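Local coordinates for protein cytochrome P450 (CYP102L1) (Mycobacterium phage Adler, PDB 6N6Q) that probably works as a haem-dependent monooxygenase, a viral member of the cytochrome P450 family, activating oxygen at a haem iron, at residues A[327-330]-A[331-335]; A[425-428]-A[429-433]. All coordinates share one frame; numbering follows the deposited sequence.

Interactions 1 and 2 are local contacts within two helices, the first at the start of helix 329-341 and the second inside helix 422-439, with centres about 10 Å apart. The two helices pack against each other: Ile335 CD1 of 331-335 lies 3.6 Å from Val430 CG2 of 429-433 and also meets Met429 and Leu433. Both contacts are largely buried, but interaction 1 sits farther from the centre of the chain and includes the exposed Arg329, while interaction 2 reaches the haem through Ala425, Glu428 and Met429. Their chemistry follows this placing. Interaction 1 is a helix start, its leading N-H groups met by Glu307; interaction 2 is mid-helix, with polar ends tied to His126 and Ser283.

Interaction 1 of 2, residues A[327-330]-A[331-335]; sequences KLRY and LRLVI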
ATOM      1  N   LYS A 327       1.631  19.921  -8.546  1.00 58.35           N
ATOM      2  CA  LYS A 327       1.986  21.273  -8.137  1.00 53.93           C
ATOM      3  C   LYS A 327       1.670  21.551  -6.673  1.00 53.36           C
ATOM      4  O   LYS A 327       2.085  22.594  -6.156  1.00 63.41           O
ATOM      5  CB  LYS A 327       1.275  22.299  -9.027  1.00 56.46           C
ATOM      6  CG  LYS A 327       1.743  22.283 -10.481  1.00 55.58           C
ATOM      7  CD  LYS A 327       1.208  23.468 -11.276  1.00 52.79           C
ATOM      8  CE  LYS A 327      -0.299  23.392 -11.466  1.00 64.44           C
ATOM      9  NZ  LYS A 327      -0.805  24.389 -12.454  1.00 60.83           N
ATOM     10  N   LEU A 328       0.957  20.653  -5.996  1.00 53.41           N
ATOM     11  CA  LEU A 328       0.671  20.798  -4.569  1.00 56.25           C
ATOM     12  C   LEU A 328       1.882  20.291  -3.796  1.00 59.68           C
ATOM     13  O   LEU A 328       1.946  19.131  -3.386  1.00 64.04           O
ATOM     14  CB  LEU A 328      -0.596  20.041  -4.192  1.00 52.33           C
ATOM     15  CG  LEU A 328      -1.875  20.471  -4.913  1.00 52.58           C
ATOM     16  CD1 LEU A 328      -3.037  19.559  -4.548  1.00 46.37           C
ATOM     17  CD2 LEU A 328      -2.209  21.919  -4.591  1.00 50.45           C
ATOM     18  N   ARG A 329       2.858  21.180  -3.596  1.00 58.55           N
ATOM     19  CA  ARG A 329       4.113  20.782  -2.963  1.00 59.90           C
ATOM     20  C   ARG A 329       3.908  20.392  -1.504  1.00 63.67           C
ATOM     21  O   ARG A 329       4.382  19.339  -1.061  1.00 63.62           O
ATOM     22  CB  ARG A 329       5.139  21.910  -3.068  1.00 64.73           C
ATOM     23  CG  ARG A 329       6.251  21.809  -2.031  1.00 68.25           C
ATOM     24  CD  ARG A 329       7.083  23.077  -1.958  1.00 67.88           C
ATOM     25  NE  ARG A 329       7.855  23.147  -0.719  1.00 71.36           N
ATOM     26  CZ  ARG A 329       9.070  22.632  -0.561  1.00 82.10           C
ATOM     27  NH1 ARG A 329       9.662  22.002  -1.567  1.00 84.31           N
ATOM     28  NH2 ARG A 329       9.694  22.746   0.605  1.00 78.19           N
ATOM     29  N   TYR A 330       3.213  21.235  -0.735  1.00 56.78           N
ATOM     30  CA  TYR A 330       3.108  20.988   0.699  1.00 59.65           C
ATOM     31  C   TYR A 330       2.264  19.755   0.995  1.00 54.86           C
ATOM     32  O   TYR A 330       2.580  18.990   1.912  1.00 56.57           O
ATOM     33  CB  TYR A 330       2.534  22.210   1.413  1.00 58.99           C
ATOM     34  CG  TYR A 330       2.553  22.068   2.918  1.00 51.42           C
ATOM     35  CD1 TYR A 330       3.732  22.235   3.632  1.00 56.13           C
ATOM     36  CD2 TYR A 330       1.398  21.757   3.622  1.00 54.53           C
ATOM     37  CE1 TYR A 330       3.760  22.101   5.007  1.00 53.85           C
ATOM     38  CE2 TYR A 330       1.416  21.621   4.998  1.00 58.40           C
ATOM     39  CZ  TYR A 330       2.600  21.795   5.684  1.00 56.74           C
ATOM     40  OH  TYR A 330       2.625  21.663   7.054  1.00 61.36           O
ATOM     41  N   LEU A 331       1.188  19.543   0.233  1.00 61.09           N
ATOM     42  CA  LEU A 331       0.381  18.343   0.432  1.00 53.23           C
ATOM     43  C   LEU A 331       1.178  17.084   0.120  1.00 53.64           C
ATOM     44  O   LEU A 331       0.975  16.046   0.759  1.00 44.41           O
ATOM     45  CB  LEU A 331      -0.883  18.407  -0.423  1.00 53.35           C
ATOM     46  CG  LEU A 331      -1.969  17.387  -0.078  1.00 57.54           C
ATOM     47  CD1 LEU A 331      -2.281  17.426   1.411  1.00 56.33           C
ATOM     48  CD2 LEU A 331      -3.226  17.642  -0.894  1.00 46.80           C
ATOM     49  N   ARG A 332       2.091  17.157  -0.851  1.00 54.59           N
ATOM     50  CA  ARG A 332       2.992  16.037  -1.102  1.00 55.59           C
ATOM     51  C   ARG A 332       3.930  15.814   0.079  1.00 55.30           C
ATOM     52  O   ARG A 332       4.259  14.669   0.413  1.00 52.70           O
ATOM     53  CB  ARG A 332       3.783  16.286  -2.386  1.00 51.91           C
ATOM     54  CG  ARG A 332       4.885  15.275  -2.660  1.00 62.97           C
ATOM     55  CD  ARG A 332       4.343  13.855  -2.775  1.00 67.06           C
ATOM     56  NE  ARG A 332       5.371  12.933  -3.247  1.00 64.16           N
ATOM     57  CZ  ARG A 332       5.555  12.616  -4.524  1.00 69.14           C
ATOM     58  NH1 ARG A 332       4.771  13.139  -5.458  1.00 65.55           N
ATOM     59  NH2 ARG A 332       6.519  11.774  -4.869  1.00 71.94           N
ATOM     60  N   LEU A 333       4.363  16.897   0.730  1.00 52.55           N
ATOM     61  CA  LEU A 333       5.216  16.755   1.905  1.00 57.54           C
ATOM     62  C   LEU A 333       4.453  16.176   3.087  1.00 53.74           C
ATOM     63  O   LEU A 333       5.056  15.551   3.966  1.00 54.86           O
ATOM     64  CB  LEU A 333       5.831  18.105   2.281  1.00 55.18           C
ATOM     65  CG  LEU A 333       6.839  18.692   1.293  1.00 57.42           C
ATOM     66  CD1 LEU A 333       7.467  19.957   1.861  1.00 55.86           C
ATOM     67  CD2 LEU A 333       7.907  17.670   0.942  1.00 42.90           C
ATOM     68  N   VAL A 334       3.135  16.374   3.132  1.00 50.47           N
ATOM     69  CA  VAL A 334       2.334  15.787   4.202  1.00 53.68           C
ATOM     70  C   VAL A 334       2.270  14.273   4.044  1.00 53.34           C
ATOM     71  O   VAL A 334       2.441  13.521   5.011  1.00 54.00           O
ATOM     72  CB  VAL A 334       0.927  16.412   4.229  1.00 51.64           C
ATOM     73  CG1 VAL A 334       0.060  15.732   5.276  1.00 49.92           C
ATOM     74  CG2 VAL A 334       1.014  17.905   4.499  1.00 54.83           C
ATOM     75  N   ILE A 335       2.028  13.803   2.817  1.00 54.91           N
ATOM     76  CA  ILE A 335       1.950  12.366   2.574  1.00 52.97           C
ATOM     77  C   ILE A 335       3.309  11.714   2.783  1.00 50.01           C
ATOM     78  O   ILE A 335       3.402  10.591   3.292  1.00 46.25           O
ATOM     79  CB  ILE A 335       1.406  12.091   1.162  1.00 44.99           C
ATOM     80  CG1 ILE A 335       0.098  12.846   0.940  1.00 48.11           C
ATOM     81  CG2 ILE A 335       1.194  10.602   0.959  1.00 56.27           C
ATOM     82  CD1 ILE A 335      -0.514  12.605  -0.417  1.00 45.06           C
TER
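Leu328 and Leu331 lie side by side and point the same way, CB to CB at 4.1 Å, with Leu328 CD1 beside Leu331 CD2. One residue on, Arg329 reaches over Leu333. Its CG leaves opposite the backbone N (chi1 159°) and the chain runs extended to NE, which carries the guanidinium out from the helix beside Leu333, whose CD1 sits over one face, 3.8 Å from Arg329 NH2 and offset toward the rim. This is the start of helix 329-341, the K helix of the P450 fold, with Leu328 as N-cap and centre of an inverse gamma turn. Leu328 O takes the N-H of Arg332 at 3.2 Å, and Arg329 O takes that of Leu333 at 3.0 Å. The N-H groups of Tyr330 and Leu331 are bound by the carboxylate of Glu307 on helix 298-311. Tyr330 turns its ring, CG trans to N (chi1 -173°), toward Val300 and Gln303 of helix 298-311; its CE2 meets CG2 of Val334 obliquely at 3.8 Å. That same methyl lies 3.2 Å from Tyr330 O, the carbonyl oxygen that accepts the Val334 N-H. Arg332 leads its guanidinium away, NE making a long, weak ion pair with Asp336.

Interaction 2 of 2, residues A[425-428]-A[429-433]; sequences AQHE and MVIAL. With HEM (protoporphyrin IX containing Fe), chain E.
Ala425 O receives the N-H of Met429 at 2.9 Å, nearly along the C=O axis, and the methionine side chain curls round the same oxygen. CG of Met429 stands 3.1 Å from Ala425 O, and the bend at chi3 (-63°) brings CE back alongside the carbonyl. SD is then left facing the haem, 3.7 Å from the vinyl atom CBB of HEM, while Ala425 CB lies 3.5 Å from CAB of the same vinyl. These residues belong to helix 422-439, the L helix of the P450 fold, which follows the haem-binding loop and runs away from the porphyrin. The Val430 N-H to Gln426 O bond is weak, that from Ile431 N to His427 O is long at 3.3 Å but almost straight (173°), and Ala432 N gives to Glu428 O at 3.1 Å with the donor tilted out of the carbonyl plane. Ile431 crosses His427 obliquely, CG1 over one face of the imidazole and CD1 3.4 Å from NE2. That nitrogen is hydrogen-bonded to ND1 of His126, which should hold the ring in this rotation. Glu428 takes the less common rotamer with CG between N and the carbonyl carbon (chi1 63°); its OE2 is hydrogen-bonded to Ser283 OG on helix 265-296 and passes 3.8 Å from the haem methyl CMC. The haem edge thus meets mainly carbon and sulfur here, and the one carboxylate beside it has a hydroxyl partner, which implies that the helix holds this vinyl and methyl edge by van der Waals packing, while the haem's hydrogen bonds come from Trp106, Lys79 and Arg417.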
ATOM      1  N   ALA A 425      -0.188   5.557  -6.707  1.00 46.15           N
ATOM      2  CA  ALA A 425      -0.548   5.824  -5.319  1.00 48.14           C
ATOM      3  C   ALA A 425      -0.372   7.297  -4.977  1.00 44.92           C
ATOM      4  O   ALA A 425      -1.249   7.910  -4.359  1.00 39.60           O
ATOM      5  CB  ALA A 425       0.287   4.949  -4.384  1.00 41.90           C
ATOM      6  N   GLN A 426       0.757   7.887  -5.374  1.00 44.44           N
ATOM      7  CA  GLN A 426       0.998   9.290  -5.062  1.00 48.88           C
ATOM      8  C   GLN A 426      -0.011  10.202  -5.748  1.00 47.13           C
ATOM      9  O   GLN A 426      -0.362  11.254  -5.206  1.00 48.73           O
ATOM     10  CB  GLN A 426       2.425   9.674  -5.449  1.00 49.00           C
ATOM     11  CG  GLN A 426       3.477   9.070  -4.533  1.00 55.43           C
ATOM     12  CD  GLN A 426       4.875   9.155  -5.106  1.00 64.95           C
ATOM     13  OE1 GLN A 426       5.055   9.416  -6.296  1.00 69.99           O
ATOM     14  NE2 GLN A 426       5.878   8.935  -4.261  1.00 62.29           N
ATOM     15  N   HIS A 427      -0.504   9.812  -6.925  1.00 49.01           N
ATOM     16  CA  HIS A 427      -1.508  10.629  -7.600  1.00 46.67           C
ATOM     17  C   HIS A 427      -2.845  10.562  -6.874  1.00 49.12           C
ATOM     18  O   HIS A 427      -3.476  11.594  -6.619  1.00 51.64           O
ATOM     19  CB  HIS A 427      -1.660  10.187  -9.054  1.00 48.49           C
ATOM     20  CG  HIS A 427      -2.413  11.164  -9.903  1.00 55.16           C
ATOM     21  ND1 HIS A 427      -1.915  12.409 -10.221  1.00 52.77           N
ATOM     22  CD2 HIS A 427      -3.627  11.081 -10.497  1.00 58.32           C
ATOM     23  CE1 HIS A 427      -2.789  13.051 -10.976  1.00 51.94           C
ATOM     24  NE2 HIS A 427      -3.837  12.268 -11.157  1.00 50.58           N
ATOM     25  N   GLU A 428      -3.294   9.353  -6.524  1.00 47.56           N
ATOM     26  CA  GLU A 428      -4.602   9.211  -5.890  1.00 51.65           C
ATOM     27  C   GLU A 428      -4.601   9.728  -4.457  1.00 45.14           C
ATOM     28  O   GLU A 428      -5.636  10.197  -3.972  1.00 49.71           O
ATOM     29  CB  GLU A 428      -5.055   7.750  -5.920  1.00 45.82           C
ATOM     30  CG  GLU A 428      -4.168   6.803  -5.133  1.00 48.55           C
ATOM     31  CD  GLU A 428      -4.837   5.472  -4.850  1.00 58.95           C
ATOM     32  OE1 GLU A 428      -6.039   5.469  -4.507  1.00 54.66           O
ATOM     33  OE2 GLU A 428      -4.161   4.428  -4.974  1.00 52.01           O
ATOM     34  N   MET A 429      -3.462   9.650  -3.764  1.00 47.99           N
ATOM     35  CA  MET A 429      -3.417  10.115  -2.382  1.00 43.36           C
ATOM     36  C   MET A 429      -3.530  11.631  -2.292  1.00 43.44           C
ATOM     37  O   MET A 429      -4.116  12.150  -1.336  1.00 46.80           O
ATOM     38  CB  MET A 429      -2.132   9.635  -1.704  1.00 48.54           C
ATOM     39  CG  MET A 429      -2.110   8.144  -1.390  1.00 47.71           C
ATOM     40  SD  MET A 429      -0.675   7.637  -0.422  1.00 47.25           S
ATOM     41  CE  MET A 429       0.664   8.019  -1.549  1.00 47.66           C
ATOM     42  N   VAL A 430      -2.990  12.353  -3.275  1.00 47.32           N
ATOM     43  CA  VAL A 430      -3.059  13.810  -3.247  1.00 49.35           C
ATOM     44  C   VAL A 430      -4.459  14.293  -3.611  1.00 48.08           C
ATOM     45  O   VAL A 430      -5.017  15.169  -2.942  1.00 54.99           O
ATOM     46  CB  VAL A 430      -1.991  14.419  -4.176  1.00 53.68           C
ATOM     47  CG1 VAL A 430      -2.134  15.933  -4.224  1.00 50.80           C
ATOM     48  CG2 VAL A 430      -0.600  14.036  -3.705  1.00 42.76           C
ATOM     49  N   ILE A 431      -5.045  13.734  -4.675  1.00 37.83           N
ATOM     50  CA  ILE A 431      -6.389  14.140  -5.078  1.00 45.55           C
ATOM     51  C   ILE A 431      -7.386  13.870  -3.960  1.00 48.96           C
ATOM     52  O   ILE A 431      -8.293  14.673  -3.708  1.00 53.31           O
ATOM     53  CB  ILE A 431      -6.805  13.430  -6.381  1.00 52.79           C
ATOM     54  CG1 ILE A 431      -5.762  13.645  -7.475  1.00 52.00           C
ATOM     55  CG2 ILE A 431      -8.163  13.928  -6.847  1.00 46.24           C
ATOM     56  CD1 ILE A 431      -6.186  13.121  -8.833  1.00 55.26           C
ATOM     57  N   ALA A 432      -7.236  12.735  -3.273  1.00 48.71           N
ATOM     58  CA  ALA A 432      -8.151  12.395  -2.189  1.00 44.64           C
ATOM     59  C   ALA A 432      -8.025  13.384  -1.037  1.00 46.08           C
ATOM     60  O   ALA A 432      -9.032  13.865  -0.503  1.00 42.68           O
ATOM     61  CB  ALA A 432      -7.886  10.969  -1.707  1.00 41.90           C
ATOM     62  N   LEU A 433      -6.790  13.700  -0.639  1.00 44.99           N
ATOM     63  CA  LEU A 433      -6.587  14.626   0.471  1.00 48.38           C
ATOM     64  C   LEU A 433      -6.951  16.051   0.080  1.00 46.48           C
ATOM     65  O   LEU A 433      -7.522  16.794   0.887  1.00 50.12           O
ATOM     66  CB  LEU A 433      -5.139  14.557   0.952  1.00 46.71           C
ATOM     67  CG  LEU A 433      -4.791  13.357   1.830  1.00 48.64           C
ATOM     68  CD1 LEU A 433      -3.294  13.258   2.012  1.00 54.20           C
ATOM     69  CD2 LEU A 433      -5.484  13.474   3.176  1.00 48.37           C
TER
HETATM   70  CHA HEM E 501       5.329  -3.495  -4.455  1.00 46.16           C
HETATM   71  CHB HEM E 501       4.370  -0.193  -1.020  1.00 48.28           C
HETATM   72  CHC HEM E 501       0.504   1.319  -3.556  1.00 46.27           C
HETATM   73  CHD HEM E 501       1.059  -2.460  -6.562  1.00 41.66           C
HETATM   74  C1A HEM E 501       5.438  -2.724  -3.314  1.00 43.26           C
HETATM   75  C2A HEM E 501       6.494  -2.779  -2.320  1.00 48.03           C
HETATM   76  C3A HEM E 501       6.228  -1.872  -1.378  1.00 44.22           C
HETATM   77  C4A HEM E 501       4.993  -1.199  -1.731  1.00 45.94           C
HETATM   78  CMA HEM E 501       7.091  -1.596  -0.130  1.00 42.76           C
HETATM   79  CAA HEM E 501       7.716  -3.723  -2.329  1.00 42.25           C
HETATM   80  CBA HEM E 501       7.315  -5.040  -1.671  1.00 45.18           C
HETATM   81  CGA HEM E 501       8.517  -5.932  -1.489  1.00 51.00           C
HETATM   82  O1A HEM E 501       9.660  -5.479  -1.757  1.00 51.99           O
HETATM   83  O2A HEM E 501       8.329  -7.104  -1.073  1.00 42.86           O
HETATM   84  C1B HEM E 501       3.276   0.543  -1.435  1.00 48.92           C
HETATM   85  C2B HEM E 501       2.763   1.738  -0.794  1.00 54.61           C
HETATM   86  C3B HEM E 501       1.691   2.161  -1.494  1.00 48.98           C
HETATM   87  C4B HEM E 501       1.497   1.239  -2.599  1.00 51.71           C
HETATM   88  CMB HEM E 501       3.399   2.357   0.472  1.00 37.77           C
HETATM   89  CAB HEM E 501       0.764   3.382  -1.256  1.00 48.91           C
HETATM   90  CBB HEM E 501       0.873   4.247  -0.239  1.00 49.45           C
HETATM   91  C1C HEM E 501       0.318   0.453  -4.615  1.00 43.20           C
HETATM   92  C2C HEM E 501      -0.671   0.571  -5.667  1.00 53.44           C
HETATM   93  C3C HEM E 501      -0.533  -0.461  -6.500  1.00 49.43           C
HETATM   94  C4C HEM E 501       0.563  -1.290  -6.012  1.00 43.63           C
HETATM   95  CMC HEM E 501      -1.722   1.693  -5.813  1.00 42.38           C
HETATM   96  CAC HEM E 501      -1.425  -0.667  -7.748  1.00 47.73           C
HETATM   97  CBC HEM E 501      -1.263  -1.685  -8.600  1.00 54.44           C
HETATM   98  C1D HEM E 501       2.264  -3.068  -6.267  1.00 45.12           C
HETATM   99  C2D HEM E 501       2.837  -4.219  -6.942  1.00 44.80           C
HETATM  100  C3D HEM E 501       4.011  -4.502  -6.363  1.00 40.40           C
HETATM  101  C4D HEM E 501       4.234  -3.544  -5.298  1.00 42.97           C
HETATM  102  CMD HEM E 501       2.200  -4.986  -8.122  1.00 33.94           C
HETATM  103  CAD HEM E 501       4.968  -5.650  -6.760  1.00 40.48           C
HETATM  104  CBD HEM E 501       5.864  -5.207  -7.912  1.00 32.48           C
HETATM  105  CGD HEM E 501       6.863  -6.289  -8.238  1.00 45.02           C
HETATM  106  O1D HEM E 501       7.269  -6.394  -9.426  1.00 44.89           O
HETATM  107  O2D HEM E 501       7.252  -7.054  -7.316  1.00 43.81           O
HETATM  108  NA  HEM E 501       4.542  -1.748  -2.915  1.00 49.98           N
HETATM  109  NB  HEM E 501       2.480   0.271  -2.529  1.00 48.44           N
HETATM  110  NC  HEM E 501       1.049  -0.693  -4.862  1.00 47.62           N
HETATM  111  ND  HEM E 501       3.147  -2.687  -5.271  1.00 45.97           N
HETATM  112 FE   HEM E 501       2.720  -1.296  -3.813  1.00 54.90          FE